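Local coordinates for protein putative aminopeptidase (Leishmania major, PDB 5NTH) that probably acts as a manganese-dependent leucyl aminopeptidase of the M17 family, removing amino acids from the N-termini of peptides, and binds the inhibitor actinonin, at residues T149-A152 and N153-R157; E207-C210 and T211-L215. All blocks are in the same frame, centred on the assembly; numbering follows the deposited sequence.

Interaction 1: residues T149-A152 and N153-R157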
loop_
_atom_site.group_PDB
_atom_site.type_symbol
_atom_site.label_atom_id
_atom_site.label_comp_id
_atom_site.label_asym_id
_atom_site.label_seq_id
_atom_site.Cartn_x
_atom_site.Cartn_y
_atom_site.Cartn_z
ATOM N N THR A 149 23.906 -25.986 31.482
ATOM C CA THR A 149 23.874 -25.774 30.020
ATOM C C THR A 149 23.154 -24.466 29.656
ATOM O O THR A 149 23.581 -23.771 28.757
ATOM C CB THR A 149 23.299 -26.970 29.242
ATOM O OG1 THR A 149 21.976 -27.220 29.691
ATOM C CG2 THR A 149 24.129 -28.217 29.475
ATOM N N ALA A 150 22.095 -24.124 30.375
ATOM C CA ALA A 150 21.404 -22.856 30.200
ATOM C C ALA A 150 22.293 -21.650 30.533
ATOM O O ALA A 150 22.310 -20.645 29.817
ATOM C CB ALA A 150 20.149 -22.834 31.047
ATOM N N VAL A 151 23.044 -21.756 31.612
ATOM C CA VAL A 151 24.055 -20.774 31.924
ATOM C C VAL A 151 25.132 -20.741 30.837
ATOM O O VAL A 151 25.467 -19.673 30.352
ATOM C CB VAL A 151 24.701 -21.031 33.306
ATOM C CG1 VAL A 151 25.783 -19.991 33.616
ATOM C CG2 VAL A 151 23.647 -20.968 34.394
ATOM N N ALA A 152 25.697 -21.863 30.434
ATOM C CA ALA A 152 26.755 -21.756 29.439
ATOM C C ALA A 152 26.239 -21.034 28.176
ATOM O O ALA A 152 26.902 -20.107 27.658
ATOM C CB ALA A 152 27.320 -23.107 29.095
ATOM N N ASN A 153 25.048 -21.452 27.719
ATOM C CA ASN A 153 24.338 -20.797 26.624
ATOM C C ASN A 153 24.051 -19.307 26.877
ATOM O O ASN A 153 24.445 -18.493 26.067
ATOM C CB ASN A 153 23.035 -21.548 26.321
ATOM C CG ASN A 153 22.295 -21.030 25.063
ATOM O OD1 ASN A 153 22.870 -20.397 24.201
ATOM N ND2 ASN A 153 21.012 -21.333 24.963
ATOM N N ALA A 154 23.389 -18.978 27.991
ATOM C CA ALA A 154 22.961 -17.594 28.342
ATOM C C ALA A 154 24.093 -16.585 28.381
ATOM O O ALA A 154 23.911 -15.384 28.075
ATOM C CB ALA A 154 22.252 -17.579 29.680
ATOM N N VAL A 155 25.257 -17.069 28.771
ATOM C CA VAL A 155 26.403 -16.217 28.868
ATOM C C VAL A 155 27.108 -16.113 27.563
ATOM O O VAL A 155 27.443 -15.020 27.146
ATOM C CB VAL A 155 27.391 -16.746 29.909
ATOM C CG1 VAL A 155 28.674 -15.925 29.901
ATOM C CG2 VAL A 155 26.755 -16.697 31.295
ATOM N N ALA A 156 27.375 -17.249 26.939
ATOM C CA ALA A 156 28.065 -17.305 25.634
ATOM C C ALA A 156 27.433 -16.392 24.607
ATOM O O ALA A 156 28.114 -15.650 23.903
ATOM C CB ALA A 156 28.052 -18.719 25.088
ATOM N N ARG A 157 26.105 -16.434 24.564
ATOM C CA ARG A 157 25.347 -15.755 23.531
ATOM C C ARG A 157 25.221 -14.291 23.851
ATOM O O ARG A 157 24.758 -13.547 22.986
ATOM C CB ARG A 157 23.943 -16.367 23.366
ATOM C CG ARG A 157 22.975 -15.991 24.473
ATOM C CD ARG A 157 21.597 -16.585 24.250
ATOM N NE ARG A 157 20.722 -16.308 25.393
ATOM C CZ ARG A 157 19.579 -16.935 25.684
ATOM N NH1 ARG A 157 19.123 -17.901 24.892
ATOM N NH2 ARG A 157 18.872 -16.589 26.775
#

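Interaction 2: residues E207-C210 and T211-L215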
loop_
_atom_site.group_PDB
_atom_site.type_symbol
_atom_site.label_atom_id
_atom_site.label_comp_id
_atom_site.label_asym_id
_atom_site.label_seq_id
_atom_site.Cartn_x
_atom_site.Cartn_y
_atom_site.Cartn_z
ATOM N N GLU A 207 32.387 -25.673 27.587
ATOM C CA GLU A 207 33.245 -24.973 26.632
ATOM C C GLU A 207 32.910 -25.321 25.177
ATOM O O GLU A 207 32.908 -24.450 24.285
ATOM C CB GLU A 207 34.716 -25.253 26.945
ATOM C CG GLU A 207 35.197 -24.485 28.173
ATOM C CD GLU A 207 36.423 -25.082 28.869
ATOM O OE1 GLU A 207 36.508 -26.307 29.093
ATOM O OE2 GLU A 207 37.319 -24.301 29.223
ATOM N N ALA A 208 32.638 -26.587 24.923
ATOM C CA ALA A 208 32.243 -26.987 23.584
ATOM C C ALA A 208 30.919 -26.325 23.167
ATOM O O ALA A 208 30.803 -25.882 22.019
ATOM C CB ALA A 208 32.149 -28.493 23.498
ATOM N N ILE A 209 29.955 -26.241 24.102
ATOM C CA ILE A 209 28.698 -25.483 23.888
ATOM C C ILE A 209 28.982 -24.001 23.630
ATOM O O ILE A 209 28.523 -23.443 22.632
ATOM C CB ILE A 209 27.709 -25.671 25.051
ATOM C CG1 ILE A 209 27.058 -27.042 24.946
ATOM C CG2 ILE A 209 26.590 -24.669 25.011
ATOM C CD1 ILE A 209 26.373 -27.486 26.236
ATOM N N CYS A 210 29.745 -23.365 24.514
ATOM C CA CYS A 210 30.068 -21.944 24.351
ATOM C C CYS A 210 30.691 -21.697 22.991
ATOM O O CYS A 210 30.238 -20.828 22.281
ATOM C CB CYS A 210 31.004 -21.452 25.448
ATOM S SG CYS A 210 30.177 -21.322 27.041
ATOM N N THR A 211 31.699 -22.492 22.627
ATOM C CA THR A 211 32.352 -22.375 21.318
ATOM C C THR A 211 31.358 -22.532 20.173
ATOM O O THR A 211 31.397 -21.749 19.217
ATOM C CB THR A 211 33.484 -23.404 21.160
ATOM O OG1 THR A 211 34.559 -23.082 22.042
ATOM C CG2 THR A 211 34.045 -23.446 19.745
ATOM N N SER A 212 30.494 -23.546 20.268
ATOM C CA SER A 212 29.490 -23.776 19.247
ATOM C C SER A 212 28.414 -22.691 19.182
ATOM O O SER A 212 27.990 -22.335 18.095
ATOM C CB SER A 212 28.813 -25.160 19.380
ATOM O OG SER A 212 29.502 -26.151 18.622
ATOM N N VAL A 213 27.922 -22.205 20.310
ATOM C CA VAL A 213 26.918 -21.147 20.263
ATOM C C VAL A 213 27.537 -19.918 19.558
ATOM O O VAL A 213 26.979 -19.361 18.611
ATOM C CB VAL A 213 26.446 -20.746 21.667
ATOM C CG1 VAL A 213 25.817 -19.370 21.674
ATOM C CG2 VAL A 213 25.459 -21.733 22.222
ATOM N N GLN A 214 28.708 -19.513 20.011
ATOM C CA GLN A 214 29.391 -18.386 19.397
ATOM C C GLN A 214 29.859 -18.557 17.947
ATOM O O GLN A 214 29.866 -17.577 17.201
ATOM C CB GLN A 214 30.558 -17.964 20.262
ATOM C CG GLN A 214 30.064 -17.141 21.420
ATOM C CD GLN A 214 31.175 -16.711 22.308
ATOM O OE1 GLN A 214 32.307 -17.067 22.075
ATOM N NE2 GLN A 214 30.859 -15.950 23.333
ATOM N N LEU A 215 30.273 -19.755 17.549
ATOM C CA LEU A 215 30.550 -19.990 16.136
ATOM C C LEU A 215 29.241 -19.769 15.367
ATOM O O LEU A 215 29.208 -19.183 14.293
ATOM C CB LEU A 215 31.066 -21.396 15.885
ATOM C CG LEU A 215 31.236 -21.754 14.422
ATOM C CD1 LEU A 215 31.929 -20.670 13.612
ATOM C CD2 LEU A 215 32.004 -23.042 14.283
HETATM O O HOH W 1 31.910 -26.793 19.499
#

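Interaction 1: residues T149-A152 and N153-R157
Val151 and Val155 stand side by side on one flank of an alpha-helix, pointing the same way, with CG1 of Val151 4.1 Å from CG2 of Val155. CG1 of Val155 is anti to the backbone N (chi1 174°), which leaves CG2 beside that N, 3.4 Å from Val151 O. The backbone beneath is packed closely: four successive i to i+4 hydrogen bonds link the two halves, among them Asn153 N to Thr149 O and Ala154 N to Ala150 O, the latter 2.7 Å long. CB of Ala156 sits 3.1 Å from Ala152 O. Packing slackens at the C-terminal end, where the partly exposed Arg157, which makes no contact with residues 149-152, is hydrogen-bonded through NE to Ser121 OG and through NH1 to Gly453 O. The buried amide of Asn153 leads away from residues 149-152, and its ND2 is satisfied by Asp454 OD1 and Ser452 O. Helix 148-156 is the crossover of a beta-alpha-beta unit between strands 137-142 and 181-185 in the N-terminal domain. Its valine flank lies on strand 181-185, Ala154 meets helix 117-127, and Ala152 and Ala156 abut helix 203-221.

Interaction 2: residues E207-C210 and T211-L215
Thr211 folds its hydroxyl back onto Glu207, one turn earlier in the alpha-helix 203-221, and adds a side-chain bond to the regular i to i+4 backbone ladder. With OG1 anti to its own carbonyl carbon (chi1 -68°), the hydroxyl faces the preceding turn and donates to Glu207 O at 3.1 Å. The same oxygen accepts Thr211 N at 2.8 Å, and the two donors arrive from opposite faces of the carbonyl plane, so that one residue grips this acceptor twice. OG1 is also hydrogen-bonded to the backbone N of Ser30.

On another flank, Ile209 and Val213 meet through methyl groups, CG2 of Ile209 lying 4.2 Å from CG2 of Val213. Below them Val213 N bonds to Ile209 O at 2.7 Å, almost in line with the carbonyl bond. These two side chains face helix 528-536 and helix 148-156, which makes the flank part of a helix-helix interface.

Ser212 lies on the side facing helix 323-341, where its hydroxyl is hydrogen-bonded to Cys330 O. In Gln214, CG is anti to the carbonyl carbon (chi1 -79°) and CB passes 3.5 Å from Cys210 O; the extended chain then takes the amide to Asn31, whose OD1 is hydrogen-bonded to NE2, and to Ala156, a probable second acceptor. A water adds a second, indirect link within the helix: it donates to Ala208 O at 2.9 Å and to Ser212 OG at 2.6 Å, bridging a carbonyl that already accepts Ser212 N.

Each interaction spans neighbouring turns of one helix, and the two helices pack against each other, the centres of interactions 1 and 2 being about 9 Å apart. A probable hydrogen bond and several packing contacts join them. Gln214 NE2 probably donates to Ala156 O at 2.8 Å, near the C-terminal end of helix 148-156; Cys210 SG packs 3.5 Å from Ala152 O; and Val213 CG2 lies 3.5 Å from Asn153 OD1. Helix 203-221 thus joins the N-terminal domain, through residues 149-157, to helix 323-341, which Ser212 and Leu215 touch. Both interactions lie away from the manganese ions, actinonin and bicarbonate.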